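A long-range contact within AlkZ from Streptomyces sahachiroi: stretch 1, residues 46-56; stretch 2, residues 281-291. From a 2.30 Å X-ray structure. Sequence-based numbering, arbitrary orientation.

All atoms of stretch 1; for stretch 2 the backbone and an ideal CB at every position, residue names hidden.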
# COMPACT_ATOMS: atom_id res chain seq x y z
N SER A 46 -10.54 5.41 7.14
CA SER A 46 -10.11 6.47 8.04
C SER A 46 -8.60 6.45 8.22
O SER A 46 -7.98 7.50 8.40
CB SER A 46 -10.81 6.35 9.40
OG SER A 46 -10.56 5.09 10.00
N VAL A 47 -8.02 5.26 8.16
CA VAL A 47 -6.58 5.10 8.30
C VAL A 47 -5.84 5.59 7.04
O VAL A 47 -4.77 6.19 7.14
CB VAL A 47 -6.22 3.63 8.58
CG1 VAL A 47 -4.73 3.39 8.46
CG2 VAL A 47 -6.71 3.25 9.97
N ALA A 48 -6.43 5.35 5.87
CA ALA A 48 -5.83 5.81 4.62
C ALA A 48 -5.82 7.33 4.55
O ALA A 48 -4.85 7.94 4.09
CB ALA A 48 -6.57 5.23 3.43
N GLU A 49 -6.91 7.94 5.00
CA GLU A 49 -7.02 9.40 5.05
C GLU A 49 -5.93 9.99 5.93
O GLU A 49 -5.29 10.98 5.57
CB GLU A 49 -8.39 9.82 5.58
CG GLU A 49 -9.56 9.45 4.69
CD GLU A 49 -10.89 9.79 5.32
OE1 GLU A 49 -11.71 10.46 4.66
OE2 GLU A 49 -11.11 9.40 6.49
N LEU A 50 -5.74 9.38 7.10
CA LEU A 50 -4.79 9.88 8.09
C LEU A 50 -3.36 9.84 7.56
O LEU A 50 -2.60 10.79 7.73
CB LEU A 50 -4.89 9.07 9.38
CG LEU A 50 -3.97 9.48 10.53
CD1 LEU A 50 -4.33 10.88 11.03
CD2 LEU A 50 -4.03 8.47 11.66
N ASN A 51 -2.99 8.74 6.90
CA ASN A 51 -1.62 8.55 6.45
C ASN A 51 -1.23 9.52 5.33
O ASN A 51 -0.05 9.86 5.18
CB ASN A 51 -1.41 7.11 6.00
CG ASN A 51 -1.47 6.13 7.17
OD1 ASN A 51 -1.24 6.51 8.32
ND2 ASN A 51 -1.78 4.87 6.87
N VAL A 52 -2.21 9.95 4.55
CA VAL A 52 -1.97 11.01 3.57
C VAL A 52 -1.86 12.35 4.29
O VAL A 52 -0.94 13.13 4.03
CB VAL A 52 -3.09 11.06 2.51
CG1 VAL A 52 -2.92 12.26 1.59
CG2 VAL A 52 -3.09 9.77 1.70
N ALA A 53 -2.79 12.61 5.21
CA ALA A 53 -2.86 13.90 5.89
C ALA A 53 -1.62 14.17 6.73
O ALA A 53 -1.17 15.31 6.82
CB ALA A 53 -4.11 13.97 6.76
N LEU A 54 -1.08 13.12 7.35
CA LEU A 54 0.11 13.27 8.18
C LEU A 54 1.33 13.64 7.33
O LEU A 54 2.31 14.15 7.85
CB LEU A 54 0.38 11.99 8.96
CG LEU A 54 -0.58 11.65 10.11
CD1 LEU A 54 -0.31 10.26 10.63
CD2 LEU A 54 -0.48 12.67 11.23
N ARG A 55 1.25 13.38 6.03
CA ARG A 55 2.35 13.68 5.12
C ARG A 55 2.19 15.06 4.47
O ARG A 55 2.83 15.36 3.46
CB ARG A 55 2.46 12.58 4.06
CG ARG A 55 3.08 11.31 4.61
CD ARG A 55 3.07 10.19 3.61
NE ARG A 55 3.99 9.13 3.98
CZ ARG A 55 3.73 8.18 4.88
NH1 ARG A 55 2.57 8.16 5.52
NH2 ARG A 55 4.64 7.25 5.15
N GLN A 56 1.34 15.88 5.07
CA GLN A 56 1.12 17.25 4.62
C GLN A 56 1.42 18.23 5.75
O GLN A 56 0.91 18.07 6.85
CB GLN A 56 -0.32 17.43 4.13
CG GLN A 56 -0.65 16.60 2.90
CD GLN A 56 -2.14 16.50 2.64
OE1 GLN A 56 -2.95 16.51 3.57
NE2 GLN A 56 -2.52 16.39 1.37
N UNK A 281 11.33 12.40 16.25
CA UNK A 281 10.15 11.59 16.50
C UNK A 281 9.11 11.79 15.40
O UNK A 281 8.93 12.90 14.89
CB UNK A 281 9.55 11.93 17.87
N UNK A 282 8.43 10.71 15.05
CA UNK A 282 7.34 10.76 14.09
C UNK A 282 6.22 9.83 14.56
O UNK A 282 6.48 8.69 14.96
CB UNK A 282 7.82 10.37 12.69
N UNK A 283 4.99 10.33 14.55
CA UNK A 283 3.82 9.53 14.90
C UNK A 283 3.05 9.19 13.63
O UNK A 283 2.44 10.05 13.01
CB UNK A 283 2.93 10.27 15.90
N UNK A 284 3.08 7.91 13.27
CA UNK A 284 2.42 7.43 12.06
C UNK A 284 1.14 6.69 12.41
O UNK A 284 1.08 5.99 13.43
CB UNK A 284 3.35 6.52 11.26
N UNK A 285 0.12 6.83 11.57
CA UNK A 285 -1.13 6.12 11.76
C UNK A 285 -0.96 4.63 11.54
O UNK A 285 0.14 4.16 11.22
CB UNK A 285 -2.20 6.67 10.82
N UNK A 286 -2.04 3.88 11.70
CA UNK A 286 -2.00 2.45 11.49
C UNK A 286 -1.75 2.10 10.04
O UNK A 286 -1.97 2.93 9.16
CB UNK A 286 -3.31 1.81 11.96
N UNK A 287 -1.29 0.88 9.79
CA UNK A 287 -1.10 0.38 8.43
C UNK A 287 -0.29 1.35 7.56
O UNK A 287 -0.57 1.50 6.38
CB UNK A 287 -2.46 0.12 7.78
N UNK A 288 0.71 2.00 8.14
CA UNK A 288 1.42 3.03 7.39
C UNK A 288 2.46 2.43 6.45
O UNK A 288 3.16 1.47 6.79
CB UNK A 288 2.09 4.01 8.35
N UNK A 289 2.56 3.03 5.27
CA UNK A 289 3.47 2.57 4.23
C UNK A 289 4.94 2.60 4.66
O UNK A 289 5.74 1.84 4.13
CB UNK A 289 3.29 3.43 2.98
N UNK A 290 5.29 3.47 5.60
CA UNK A 290 6.66 3.51 6.09
C UNK A 290 7.04 2.14 6.64
O UNK A 290 8.19 1.70 6.52
CB UNK A 290 6.83 4.59 7.16
N UNK A 291 6.06 1.47 7.23
CA UNK A 291 6.23 0.13 7.78
C UNK A 291 6.05 -0.95 6.72
O UNK A 291 6.85 -1.88 6.61
CB UNK A 291 5.24 -0.10 8.92

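V47, L50 and N51 on a helix, with L54 and R55 beyond, face stretch 2. Position 281 has extended backbone angles, and its ideal CB lies within reach of nothing in stretch 1, which sets no preference; it is I281.

At 282 the chain is still extended and CB points sideways, with no stretch 1 atom within 5.5 Å. A short side chain would make no contact, whereas a long donor could reach the carbonyl of L54. The residue is R282, whose NH2 donates to L54 O at a very short 2.3 Å, although the N-H...O angle of 118° is far from linear.

Position 283 also points sideways, and many residues would fit. It is L283, whose side chain leads away while its backbone O packs 3.6 Å from L54 CD1. At 284 the ideal CB is 5.3 Å from L54 CD1 and 5.5 Å from N51 OD1, so apolar and polar groups are both possible; the side chain of L284 comes no nearer than 5.1 Å to stretch 1.

Position 285 is the most restrictive. Its CB vector points toward the helix, and the ideal CB would lie 2.7 Å from both N51 OD1 and L50 CD2, a clash with each. Only glycine suits this geometry, and G285 is found, its CA 3.7 Å from L50 CD2 and 3.5 Å from N51 OD1.

At 286 the ideal CB stands 4.1 Å from V47 CG1, so a small side chain is not excluded by stretch 1, and the backbone angles do not demand glycine. The residue is G286; its O accepts from N51 ND2 at 3.0 Å, nearly linear.

Position 287 has positive phi and psi (51°/37°), a conformation that glycine, asparagine and aspartate adopt most readily. Its ideal CB, 4.0 Å from V47 CG1, would also allow an apolar group. F287 occupies it, packing CB against V47 CG1 at 4.0 Å, with that methyl at the edge of the ring.

At 288 CB points sideways, 5.0 Å from R55 NH1, and the positive charge favours aspartate or glutamate. D288 forms a two-pronged salt bridge, OD1 to R55 NH1 2.8 Å and OD2 to R55 NH2 3.0 Å. R55 NH1 also donates to N51 O (3.1 Å), and D288 OD2 caps the following helix by accepting from the backbone N of 290 at 2.9 Å.

Positions 289 and 290 have helical angles and ideal CB atoms 4.6 and 4.0 Å from R55 NH2, where neutral or acidic side chains would suit; those of Q289 and Y290 lead away. At 291, out of reach, stretch 1 sets no preference; it is L291.

Stretch 2 281-291: IRLLGGFDQYL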
# COMPACT_ATOMS: atom_id res chain seq x y z
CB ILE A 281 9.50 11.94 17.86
CG1 ILE A 281 10.53 11.83 18.99
CG2 ILE A 281 8.30 11.03 18.14
CD1 ILE A 281 11.13 10.45 19.15
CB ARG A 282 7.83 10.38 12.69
CG ARG A 282 6.88 10.72 11.57
CD ARG A 282 6.81 12.22 11.29
NE ARG A 282 5.49 12.58 10.77
CZ ARG A 282 5.25 13.42 9.77
NH1 ARG A 282 6.24 14.04 9.14
NH2 ARG A 282 4.00 13.65 9.40
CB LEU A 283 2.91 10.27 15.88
CG LEU A 283 3.45 10.51 17.29
CD1 LEU A 283 2.39 11.18 18.15
CD2 LEU A 283 3.92 9.23 17.94
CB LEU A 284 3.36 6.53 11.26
CG LEU A 284 4.74 7.11 10.96
CD1 LEU A 284 5.61 6.08 10.25
CD2 LEU A 284 4.63 8.38 10.13
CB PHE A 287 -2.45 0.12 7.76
CG PHE A 287 -3.29 -0.92 8.44
CD1 PHE A 287 -3.14 -2.26 8.11
CD2 PHE A 287 -4.24 -0.57 9.38
CE1 PHE A 287 -3.92 -3.23 8.73
CE2 PHE A 287 -5.01 -1.53 10.00
CZ PHE A 287 -4.85 -2.86 9.67
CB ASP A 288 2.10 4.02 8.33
CG ASP A 288 2.59 5.26 7.60
OD1 ASP A 288 1.76 6.15 7.32
OD2 ASP A 288 3.80 5.33 7.28
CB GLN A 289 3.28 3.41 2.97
CG GLN A 289 1.99 3.12 2.21
CD GLN A 289 1.92 1.70 1.68
OE1 GLN A 289 2.60 1.36 0.71
NE2 GLN A 289 1.10 0.87 2.31
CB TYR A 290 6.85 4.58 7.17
CG TYR A 290 8.27 4.62 7.69
CD1 TYR A 290 9.27 5.27 6.98
CD2 TYR A 290 8.62 3.98 8.87
CE1 TYR A 290 10.58 5.29 7.44
CE2 TYR A 290 9.91 4.00 9.34
CZ TYR A 290 10.89 4.65 8.62
OH TYR A 290 12.19 4.67 9.09
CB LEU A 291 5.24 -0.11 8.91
CG LEU A 291 5.77 -0.28 10.33
CD1 LEU A 291 4.61 -0.55 11.27
CD2 LEU A 291 6.79 -1.40 10.42
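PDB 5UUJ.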